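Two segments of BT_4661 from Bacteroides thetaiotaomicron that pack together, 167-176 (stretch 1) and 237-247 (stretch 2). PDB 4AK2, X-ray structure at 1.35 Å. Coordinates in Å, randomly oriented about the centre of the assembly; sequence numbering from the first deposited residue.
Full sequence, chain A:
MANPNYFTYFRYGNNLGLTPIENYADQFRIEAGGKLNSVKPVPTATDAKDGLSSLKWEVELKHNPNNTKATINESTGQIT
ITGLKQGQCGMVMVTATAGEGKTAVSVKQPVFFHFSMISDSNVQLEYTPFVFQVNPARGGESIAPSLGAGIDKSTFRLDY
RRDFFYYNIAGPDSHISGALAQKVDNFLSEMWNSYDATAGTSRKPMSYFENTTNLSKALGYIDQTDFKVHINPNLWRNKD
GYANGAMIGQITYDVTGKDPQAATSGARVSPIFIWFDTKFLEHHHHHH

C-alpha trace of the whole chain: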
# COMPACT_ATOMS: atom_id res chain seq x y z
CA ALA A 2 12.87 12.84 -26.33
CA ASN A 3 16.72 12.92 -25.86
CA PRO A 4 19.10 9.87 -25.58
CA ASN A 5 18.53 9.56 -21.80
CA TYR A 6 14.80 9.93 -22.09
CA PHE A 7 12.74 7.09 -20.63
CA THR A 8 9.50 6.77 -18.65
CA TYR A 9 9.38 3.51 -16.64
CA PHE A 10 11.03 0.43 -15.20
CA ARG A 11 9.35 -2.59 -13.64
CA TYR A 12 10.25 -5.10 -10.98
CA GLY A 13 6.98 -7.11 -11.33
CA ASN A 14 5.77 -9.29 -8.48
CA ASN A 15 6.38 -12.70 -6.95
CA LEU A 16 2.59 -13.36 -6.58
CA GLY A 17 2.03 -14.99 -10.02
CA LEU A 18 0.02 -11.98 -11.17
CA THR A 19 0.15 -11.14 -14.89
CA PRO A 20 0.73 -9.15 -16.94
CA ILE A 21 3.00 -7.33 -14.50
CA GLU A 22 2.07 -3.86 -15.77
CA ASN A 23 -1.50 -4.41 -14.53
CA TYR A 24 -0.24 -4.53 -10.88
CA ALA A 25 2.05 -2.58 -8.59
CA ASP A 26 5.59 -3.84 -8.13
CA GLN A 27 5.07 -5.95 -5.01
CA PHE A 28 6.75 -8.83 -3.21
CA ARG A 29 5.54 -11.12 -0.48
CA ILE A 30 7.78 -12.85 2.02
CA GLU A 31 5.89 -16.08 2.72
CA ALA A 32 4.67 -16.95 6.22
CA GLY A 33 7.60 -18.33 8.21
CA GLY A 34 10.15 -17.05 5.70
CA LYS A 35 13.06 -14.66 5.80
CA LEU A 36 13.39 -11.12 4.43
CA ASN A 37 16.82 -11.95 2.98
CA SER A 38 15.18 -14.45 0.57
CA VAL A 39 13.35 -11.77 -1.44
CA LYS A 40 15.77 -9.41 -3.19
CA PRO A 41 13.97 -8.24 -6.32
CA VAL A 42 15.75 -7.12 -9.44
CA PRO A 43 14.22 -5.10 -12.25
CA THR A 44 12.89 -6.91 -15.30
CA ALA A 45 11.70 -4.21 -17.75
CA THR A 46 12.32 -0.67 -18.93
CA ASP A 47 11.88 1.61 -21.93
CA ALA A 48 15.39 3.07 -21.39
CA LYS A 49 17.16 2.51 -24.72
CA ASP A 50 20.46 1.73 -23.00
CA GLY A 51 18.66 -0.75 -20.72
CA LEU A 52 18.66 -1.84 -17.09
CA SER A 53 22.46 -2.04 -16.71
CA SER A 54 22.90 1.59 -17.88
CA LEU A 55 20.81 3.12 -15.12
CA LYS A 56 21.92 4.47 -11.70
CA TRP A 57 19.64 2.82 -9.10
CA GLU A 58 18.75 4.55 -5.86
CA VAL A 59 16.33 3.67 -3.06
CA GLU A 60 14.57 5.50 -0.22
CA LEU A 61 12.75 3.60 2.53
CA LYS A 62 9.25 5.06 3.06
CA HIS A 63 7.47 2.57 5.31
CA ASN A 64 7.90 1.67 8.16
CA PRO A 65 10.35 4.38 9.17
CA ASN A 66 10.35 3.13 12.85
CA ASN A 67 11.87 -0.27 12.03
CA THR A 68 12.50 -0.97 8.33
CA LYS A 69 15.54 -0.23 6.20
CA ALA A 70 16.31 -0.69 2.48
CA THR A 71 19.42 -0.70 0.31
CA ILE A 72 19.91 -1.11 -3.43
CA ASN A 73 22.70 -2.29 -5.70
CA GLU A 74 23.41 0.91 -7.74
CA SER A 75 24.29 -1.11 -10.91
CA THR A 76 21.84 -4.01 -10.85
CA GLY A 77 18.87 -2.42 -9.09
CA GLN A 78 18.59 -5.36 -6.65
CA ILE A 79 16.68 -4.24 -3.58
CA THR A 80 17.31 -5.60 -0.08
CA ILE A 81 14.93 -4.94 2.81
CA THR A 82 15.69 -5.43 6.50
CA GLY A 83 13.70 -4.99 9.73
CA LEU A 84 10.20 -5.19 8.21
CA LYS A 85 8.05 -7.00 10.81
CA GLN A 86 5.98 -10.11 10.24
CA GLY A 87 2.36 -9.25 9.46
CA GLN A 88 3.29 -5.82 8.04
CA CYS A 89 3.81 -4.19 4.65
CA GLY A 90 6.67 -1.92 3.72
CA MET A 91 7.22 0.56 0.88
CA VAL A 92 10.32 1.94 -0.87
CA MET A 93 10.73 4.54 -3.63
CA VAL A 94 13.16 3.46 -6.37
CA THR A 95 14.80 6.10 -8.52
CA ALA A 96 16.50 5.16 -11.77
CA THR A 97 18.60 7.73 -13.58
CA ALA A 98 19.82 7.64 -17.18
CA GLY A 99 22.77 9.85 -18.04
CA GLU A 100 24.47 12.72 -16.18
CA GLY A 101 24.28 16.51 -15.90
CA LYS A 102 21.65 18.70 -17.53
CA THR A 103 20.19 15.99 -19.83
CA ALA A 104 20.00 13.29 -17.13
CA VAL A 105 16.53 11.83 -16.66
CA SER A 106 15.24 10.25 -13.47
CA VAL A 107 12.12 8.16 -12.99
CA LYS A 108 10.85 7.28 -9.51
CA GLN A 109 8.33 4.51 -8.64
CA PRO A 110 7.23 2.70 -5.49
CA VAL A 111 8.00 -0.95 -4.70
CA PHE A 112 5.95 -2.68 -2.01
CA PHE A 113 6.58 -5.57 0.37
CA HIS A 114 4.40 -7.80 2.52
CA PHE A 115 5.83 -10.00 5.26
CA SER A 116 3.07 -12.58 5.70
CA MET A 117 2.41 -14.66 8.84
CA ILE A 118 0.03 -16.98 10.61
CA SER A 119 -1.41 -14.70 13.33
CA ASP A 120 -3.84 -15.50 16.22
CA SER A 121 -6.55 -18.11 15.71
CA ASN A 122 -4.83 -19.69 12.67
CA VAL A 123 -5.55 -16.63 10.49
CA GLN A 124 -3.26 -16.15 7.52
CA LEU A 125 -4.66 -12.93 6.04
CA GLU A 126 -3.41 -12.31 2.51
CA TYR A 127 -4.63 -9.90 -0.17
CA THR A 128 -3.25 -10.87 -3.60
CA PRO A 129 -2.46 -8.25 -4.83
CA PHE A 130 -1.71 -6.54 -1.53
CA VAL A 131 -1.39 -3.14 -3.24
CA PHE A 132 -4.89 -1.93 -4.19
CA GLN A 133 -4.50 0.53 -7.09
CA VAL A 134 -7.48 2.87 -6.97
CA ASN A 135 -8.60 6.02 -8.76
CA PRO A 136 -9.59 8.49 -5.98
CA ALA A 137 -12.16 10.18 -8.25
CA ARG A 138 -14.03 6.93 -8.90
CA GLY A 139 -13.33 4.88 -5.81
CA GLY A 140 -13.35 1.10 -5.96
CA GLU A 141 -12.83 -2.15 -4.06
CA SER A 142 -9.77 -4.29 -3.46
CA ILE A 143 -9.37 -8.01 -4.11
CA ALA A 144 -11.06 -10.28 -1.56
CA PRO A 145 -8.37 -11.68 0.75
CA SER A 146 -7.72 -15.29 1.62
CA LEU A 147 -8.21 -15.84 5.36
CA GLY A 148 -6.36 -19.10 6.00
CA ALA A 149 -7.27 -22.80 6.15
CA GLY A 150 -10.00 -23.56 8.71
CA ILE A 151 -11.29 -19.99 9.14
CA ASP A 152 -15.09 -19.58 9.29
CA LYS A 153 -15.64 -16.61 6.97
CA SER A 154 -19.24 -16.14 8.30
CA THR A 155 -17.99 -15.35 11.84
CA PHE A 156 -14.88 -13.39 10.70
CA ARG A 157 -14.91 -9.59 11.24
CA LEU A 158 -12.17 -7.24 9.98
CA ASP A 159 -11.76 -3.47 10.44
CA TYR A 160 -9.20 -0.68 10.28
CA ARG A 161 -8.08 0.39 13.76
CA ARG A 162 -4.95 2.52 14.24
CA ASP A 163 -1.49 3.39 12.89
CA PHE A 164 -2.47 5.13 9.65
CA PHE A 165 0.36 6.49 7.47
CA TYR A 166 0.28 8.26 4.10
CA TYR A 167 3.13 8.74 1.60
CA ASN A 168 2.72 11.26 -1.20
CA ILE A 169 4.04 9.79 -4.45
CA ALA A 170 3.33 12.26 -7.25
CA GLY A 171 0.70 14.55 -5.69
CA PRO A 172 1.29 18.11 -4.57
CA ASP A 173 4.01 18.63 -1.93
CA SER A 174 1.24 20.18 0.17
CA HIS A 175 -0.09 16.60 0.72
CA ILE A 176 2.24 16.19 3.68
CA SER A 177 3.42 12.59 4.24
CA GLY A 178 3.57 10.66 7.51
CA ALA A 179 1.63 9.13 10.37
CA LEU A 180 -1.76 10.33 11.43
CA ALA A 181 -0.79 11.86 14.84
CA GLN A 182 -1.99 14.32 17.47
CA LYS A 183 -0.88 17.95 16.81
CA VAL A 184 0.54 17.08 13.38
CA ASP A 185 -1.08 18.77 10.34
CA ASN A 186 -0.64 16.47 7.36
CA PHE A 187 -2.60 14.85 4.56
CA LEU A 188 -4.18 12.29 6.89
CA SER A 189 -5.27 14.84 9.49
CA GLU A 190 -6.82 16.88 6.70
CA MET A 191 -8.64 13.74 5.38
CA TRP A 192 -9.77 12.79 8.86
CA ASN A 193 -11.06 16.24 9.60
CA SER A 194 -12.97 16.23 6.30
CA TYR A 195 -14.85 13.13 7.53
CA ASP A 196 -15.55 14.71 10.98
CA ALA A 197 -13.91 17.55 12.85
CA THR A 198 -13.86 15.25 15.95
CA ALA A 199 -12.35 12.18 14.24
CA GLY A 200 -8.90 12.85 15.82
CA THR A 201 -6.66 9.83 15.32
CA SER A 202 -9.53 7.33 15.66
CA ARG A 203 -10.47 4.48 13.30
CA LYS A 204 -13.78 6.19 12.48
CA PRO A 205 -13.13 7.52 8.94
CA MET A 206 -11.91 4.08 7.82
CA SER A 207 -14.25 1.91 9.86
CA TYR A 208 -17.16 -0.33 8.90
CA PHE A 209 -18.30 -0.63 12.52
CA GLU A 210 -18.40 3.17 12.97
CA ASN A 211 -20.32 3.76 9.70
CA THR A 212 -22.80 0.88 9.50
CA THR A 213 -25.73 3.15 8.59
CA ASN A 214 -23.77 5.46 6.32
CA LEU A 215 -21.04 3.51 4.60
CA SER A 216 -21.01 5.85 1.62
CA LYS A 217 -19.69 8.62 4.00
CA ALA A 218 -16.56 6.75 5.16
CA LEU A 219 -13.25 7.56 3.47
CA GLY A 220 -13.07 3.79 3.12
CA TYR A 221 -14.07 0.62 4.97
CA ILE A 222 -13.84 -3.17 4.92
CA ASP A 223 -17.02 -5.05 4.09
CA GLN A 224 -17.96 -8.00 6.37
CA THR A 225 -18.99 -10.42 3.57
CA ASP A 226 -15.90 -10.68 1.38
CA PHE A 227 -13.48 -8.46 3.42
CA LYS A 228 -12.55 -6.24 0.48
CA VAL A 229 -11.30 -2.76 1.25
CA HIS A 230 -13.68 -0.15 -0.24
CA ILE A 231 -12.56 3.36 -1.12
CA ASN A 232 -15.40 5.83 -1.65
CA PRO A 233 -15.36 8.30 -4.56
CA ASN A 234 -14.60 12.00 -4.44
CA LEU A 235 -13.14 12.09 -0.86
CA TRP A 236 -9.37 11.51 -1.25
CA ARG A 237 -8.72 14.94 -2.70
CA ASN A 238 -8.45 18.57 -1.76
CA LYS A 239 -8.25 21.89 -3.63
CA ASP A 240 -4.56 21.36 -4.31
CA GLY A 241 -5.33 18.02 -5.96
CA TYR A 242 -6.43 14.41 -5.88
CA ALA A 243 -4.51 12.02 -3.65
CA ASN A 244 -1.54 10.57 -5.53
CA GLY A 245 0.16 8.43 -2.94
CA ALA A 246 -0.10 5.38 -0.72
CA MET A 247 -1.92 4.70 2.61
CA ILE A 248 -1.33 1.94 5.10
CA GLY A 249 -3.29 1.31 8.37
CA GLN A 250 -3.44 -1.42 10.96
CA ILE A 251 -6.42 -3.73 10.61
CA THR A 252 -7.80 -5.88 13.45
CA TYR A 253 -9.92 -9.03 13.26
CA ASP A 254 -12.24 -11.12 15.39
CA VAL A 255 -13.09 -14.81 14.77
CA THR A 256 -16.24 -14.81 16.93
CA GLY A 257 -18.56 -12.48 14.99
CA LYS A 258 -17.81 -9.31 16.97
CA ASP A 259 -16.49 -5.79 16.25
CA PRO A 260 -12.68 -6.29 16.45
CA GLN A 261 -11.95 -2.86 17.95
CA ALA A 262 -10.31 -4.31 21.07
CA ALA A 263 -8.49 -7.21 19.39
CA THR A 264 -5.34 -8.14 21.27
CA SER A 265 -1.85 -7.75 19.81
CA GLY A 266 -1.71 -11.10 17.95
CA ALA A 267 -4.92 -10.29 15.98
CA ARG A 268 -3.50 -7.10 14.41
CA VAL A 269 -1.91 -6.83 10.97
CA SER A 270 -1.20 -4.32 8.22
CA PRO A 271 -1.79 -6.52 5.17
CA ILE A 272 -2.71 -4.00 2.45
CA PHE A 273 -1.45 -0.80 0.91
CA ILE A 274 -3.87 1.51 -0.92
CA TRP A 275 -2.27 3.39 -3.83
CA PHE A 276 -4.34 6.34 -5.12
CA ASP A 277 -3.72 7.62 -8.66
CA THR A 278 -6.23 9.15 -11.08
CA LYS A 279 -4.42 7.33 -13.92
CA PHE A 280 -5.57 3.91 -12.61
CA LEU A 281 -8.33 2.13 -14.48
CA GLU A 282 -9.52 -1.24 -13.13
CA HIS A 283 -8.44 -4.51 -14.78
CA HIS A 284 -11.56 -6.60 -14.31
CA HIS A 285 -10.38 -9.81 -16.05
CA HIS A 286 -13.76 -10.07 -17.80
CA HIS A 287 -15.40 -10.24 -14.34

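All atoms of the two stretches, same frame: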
# COMPACT_ATOMS: atom_id res chain seq x y z
N TYR A 167 1.89 8.32 2.27
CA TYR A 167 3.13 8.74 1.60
C TYR A 167 2.75 9.32 0.26
O TYR A 167 2.25 8.60 -0.62
CB TYR A 167 4.09 7.55 1.41
CG TYR A 167 4.44 6.99 2.76
CD1 TYR A 167 5.40 7.65 3.56
CD2 TYR A 167 3.80 5.89 3.29
CE1 TYR A 167 5.67 7.24 4.85
CE2 TYR A 167 4.11 5.42 4.60
CZ TYR A 167 5.06 6.12 5.37
OH TYR A 167 5.36 5.70 6.65
N ASN A 168 2.94 10.63 0.10
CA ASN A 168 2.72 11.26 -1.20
C ASN A 168 3.69 10.66 -2.20
O ASN A 168 4.88 10.42 -1.88
CB ASN A 168 3.00 12.76 -1.09
CG ASN A 168 2.72 13.48 -2.39
OD1 ASN A 168 1.71 13.23 -3.03
ND2 ASN A 168 3.62 14.33 -2.82
N ILE A 169 3.19 10.35 -3.39
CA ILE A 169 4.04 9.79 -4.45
C ILE A 169 4.26 10.84 -5.52
O ILE A 169 5.39 11.34 -5.66
CB ILE A 169 3.47 8.46 -5.02
CG1 ILE A 169 3.58 7.36 -3.92
CG2 ILE A 169 4.14 8.05 -6.31
CD1 ILE A 169 2.74 6.11 -4.19
N ALA A 170 3.20 11.24 -6.21
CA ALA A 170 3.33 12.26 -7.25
C ALA A 170 2.25 13.35 -7.16
O ALA A 170 1.94 14.03 -8.13
CB ALA A 170 3.43 11.64 -8.66
N GLY A 171 1.66 13.49 -5.97
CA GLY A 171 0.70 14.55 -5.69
C GLY A 171 1.43 15.82 -5.32
O GLY A 171 2.66 15.86 -5.32
N PRO A 172 0.67 16.85 -4.95
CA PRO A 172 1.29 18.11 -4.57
C PRO A 172 2.08 17.97 -3.27
O PRO A 172 1.71 17.18 -2.40
CB PRO A 172 0.11 19.08 -4.40
CG PRO A 172 -1.12 18.23 -4.33
CD PRO A 172 -0.81 16.89 -4.93
N ASP A 173 3.19 18.71 -3.14
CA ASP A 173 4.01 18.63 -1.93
C ASP A 173 3.18 19.02 -0.71
O ASP A 173 3.49 18.61 0.41
CB ASP A 173 5.28 19.45 -2.09
CG ASP A 173 6.40 18.66 -2.77
OD1 ASP A 173 6.41 17.40 -2.74
OD2 ASP A 173 7.30 19.32 -3.32
N SER A 174 2.11 19.78 -0.93
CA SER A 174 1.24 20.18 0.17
C SER A 174 0.43 19.00 0.77
O SER A 174 -0.13 19.16 1.87
CB SER A 174 0.35 21.33 -0.25
OG SER A 174 -0.47 20.85 -1.32
N HIS A 175 0.40 17.84 0.11
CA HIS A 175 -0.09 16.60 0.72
C HIS A 175 0.99 16.00 1.60
O HIS A 175 1.75 15.14 1.17
CB HIS A 175 -0.51 15.60 -0.36
CG HIS A 175 -1.73 16.01 -1.16
ND1 HIS A 175 -2.29 15.19 -2.08
CD2 HIS A 175 -2.51 17.15 -1.10
CE1 HIS A 175 -3.37 15.81 -2.62
NE2 HIS A 175 -3.53 17.00 -1.99
N ILE A 176 1.09 16.50 2.83
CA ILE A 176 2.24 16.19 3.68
C ILE A 176 2.20 14.72 4.11
O ILE A 176 1.16 14.25 4.62
CB ILE A 176 2.32 17.15 4.90
CG1 ILE A 176 2.56 18.59 4.39
CG2 ILE A 176 3.44 16.72 5.85
CD1 ILE A 176 2.49 19.69 5.44
N ARG A 237 -9.04 13.79 -1.86
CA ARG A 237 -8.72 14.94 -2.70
C ARG A 237 -8.85 16.19 -1.84
O ARG A 237 -9.54 16.20 -0.81
CB ARG A 237 -9.69 15.02 -3.89
CG ARG A 237 -11.09 15.51 -3.52
CD ARG A 237 -12.07 15.50 -4.72
NE ARG A 237 -11.74 16.54 -5.72
CZ ARG A 237 -12.61 17.29 -6.41
NH1 ARG A 237 -13.91 17.09 -6.34
NH2 ARG A 237 -12.16 18.25 -7.21
N ASN A 238 -8.22 17.25 -2.30
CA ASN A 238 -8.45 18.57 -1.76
C ASN A 238 -8.22 19.57 -2.89
O ASN A 238 -8.08 19.16 -4.07
CB ASN A 238 -7.62 18.84 -0.49
CG ASN A 238 -6.11 18.95 -0.75
OD1 ASN A 238 -5.64 18.99 -1.87
ND2 ASN A 238 -5.35 18.98 0.33
N LYS A 239 -8.31 20.87 -2.59
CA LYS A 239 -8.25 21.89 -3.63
C LYS A 239 -6.94 21.81 -4.39
O LYS A 239 -6.90 21.96 -5.64
CB LYS A 239 -8.51 23.29 -3.06
N ASP A 240 -5.86 21.51 -3.65
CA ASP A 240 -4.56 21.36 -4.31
C ASP A 240 -4.48 20.15 -5.26
O ASP A 240 -3.64 20.13 -6.14
CB ASP A 240 -3.40 21.36 -3.32
CG ASP A 240 -3.19 22.71 -2.68
OD1 ASP A 240 -3.79 23.74 -3.10
OD2 ASP A 240 -2.36 22.74 -1.76
N GLY A 241 -5.30 19.15 -5.05
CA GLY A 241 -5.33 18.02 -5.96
C GLY A 241 -5.85 16.73 -5.39
O GLY A 241 -6.04 16.58 -4.18
N TYR A 242 -6.12 15.79 -6.28
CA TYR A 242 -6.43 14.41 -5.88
C TYR A 242 -5.25 13.77 -5.15
O TYR A 242 -4.08 14.07 -5.46
CB TYR A 242 -6.81 13.55 -7.11
CG TYR A 242 -8.21 13.81 -7.53
CD1 TYR A 242 -9.27 13.14 -6.91
CD2 TYR A 242 -8.50 14.68 -8.59
CE1 TYR A 242 -10.58 13.36 -7.31
CE2 TYR A 242 -9.81 14.91 -8.99
CZ TYR A 242 -10.84 14.23 -8.36
OH TYR A 242 -12.13 14.46 -8.78
N ALA A 243 -5.55 12.86 -4.24
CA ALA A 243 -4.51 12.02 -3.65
C ALA A 243 -3.74 11.32 -4.77
O ALA A 243 -4.35 10.78 -5.73
CB ALA A 243 -5.07 10.97 -2.70
N ASN A 244 -2.41 11.30 -4.65
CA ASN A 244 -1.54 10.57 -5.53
C ASN A 244 -0.44 10.06 -4.62
O ASN A 244 0.52 10.79 -4.31
CB ASN A 244 -1.01 11.42 -6.69
CG ASN A 244 -0.24 10.61 -7.67
OD1 ASN A 244 0.81 10.06 -7.35
ND2 ASN A 244 -0.78 10.50 -8.88
N GLY A 245 -0.63 8.89 -4.07
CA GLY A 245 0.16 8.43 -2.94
C GLY A 245 -0.38 7.16 -2.34
O GLY A 245 -1.33 6.57 -2.90
N ALA A 246 0.19 6.70 -1.25
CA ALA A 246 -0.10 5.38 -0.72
C ALA A 246 -0.42 5.44 0.77
O ALA A 246 0.32 6.08 1.54
CB ALA A 246 1.07 4.43 -0.95
N MET A 247 -1.46 4.76 1.21
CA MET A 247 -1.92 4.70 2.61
C MET A 247 -1.86 3.31 3.15
O MET A 247 -2.33 2.33 2.50
CB MET A 247 -3.32 5.30 2.74
CG MET A 247 -3.85 5.39 4.19
SD MET A 247 -4.54 3.86 4.87
CE MET A 247 -6.12 3.82 4.04
O HOH W 1 -1.03 12.84 -2.63
O HOH W 2 -2.65 20.30 0.23

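The two stretches, 167-176 and 237-247, bury 555 Å² between them, both sides summed; Asn244, His175 and Ala246 have the largest shares. At Ala246 the contact is an antiparallel strand pairing: Tyr167 N donates to Ala246 O (2.8 Å) and Ala246 N returns a bond to Tyr167 O (2.9 Å). The small Ala246 side chain lies on the same sheet face as that of Tyr167, and its CB meets Ile169 CD1 at 4.0 Å, an apolar contact. Just before Ala246, Gly245 CA comes within 3.1 Å of Tyr167 O; a CB there would clash with that oxygen, so glycine lets the strands close in.

Beyond the pairing, Asn244 gathers the backbone of the turning chain. Its O accepts a well-aligned bond from Ile169 N (2.9 Å) and a weak one from Gly171 N (3.4 Å), while its OD1, carried on a t rotamer, takes a weak bond from Ala170 N (2.9 Å). Asn168 braces the same loop from within, ND2 donating to Gly171 O (3.1 Å). Its OD1 lies 3.0 Å from Asn244 O, but both are acceptors; water 1 instead links the two residues, donating to Asn168 OD1 (2.8 Å) and accepting from Asn244 N (2.9 Å).

The buried His175, an m rotamer at the end of the Pro172-His175 type I turn, presents its ring edge to stretch 2. NE2 donates to Asn238 OD1 (2.9 Å), CE1 approaches Gly241 O (3.2 Å), and ND1 hydrogen-bonds water 1 (2.7 Å). Asn238 OD1 also accepts from Gly241 N (3.2 Å), tying this contact to the type I turn of stretch 2; the backbone angles of Gly241 themselves call for glycine. At the exposed margin Ser174 OG donates to Asp240 OD2 (2.7 Å). Further in, Pro172 CG rests against Asp240 CB (4.0 Å).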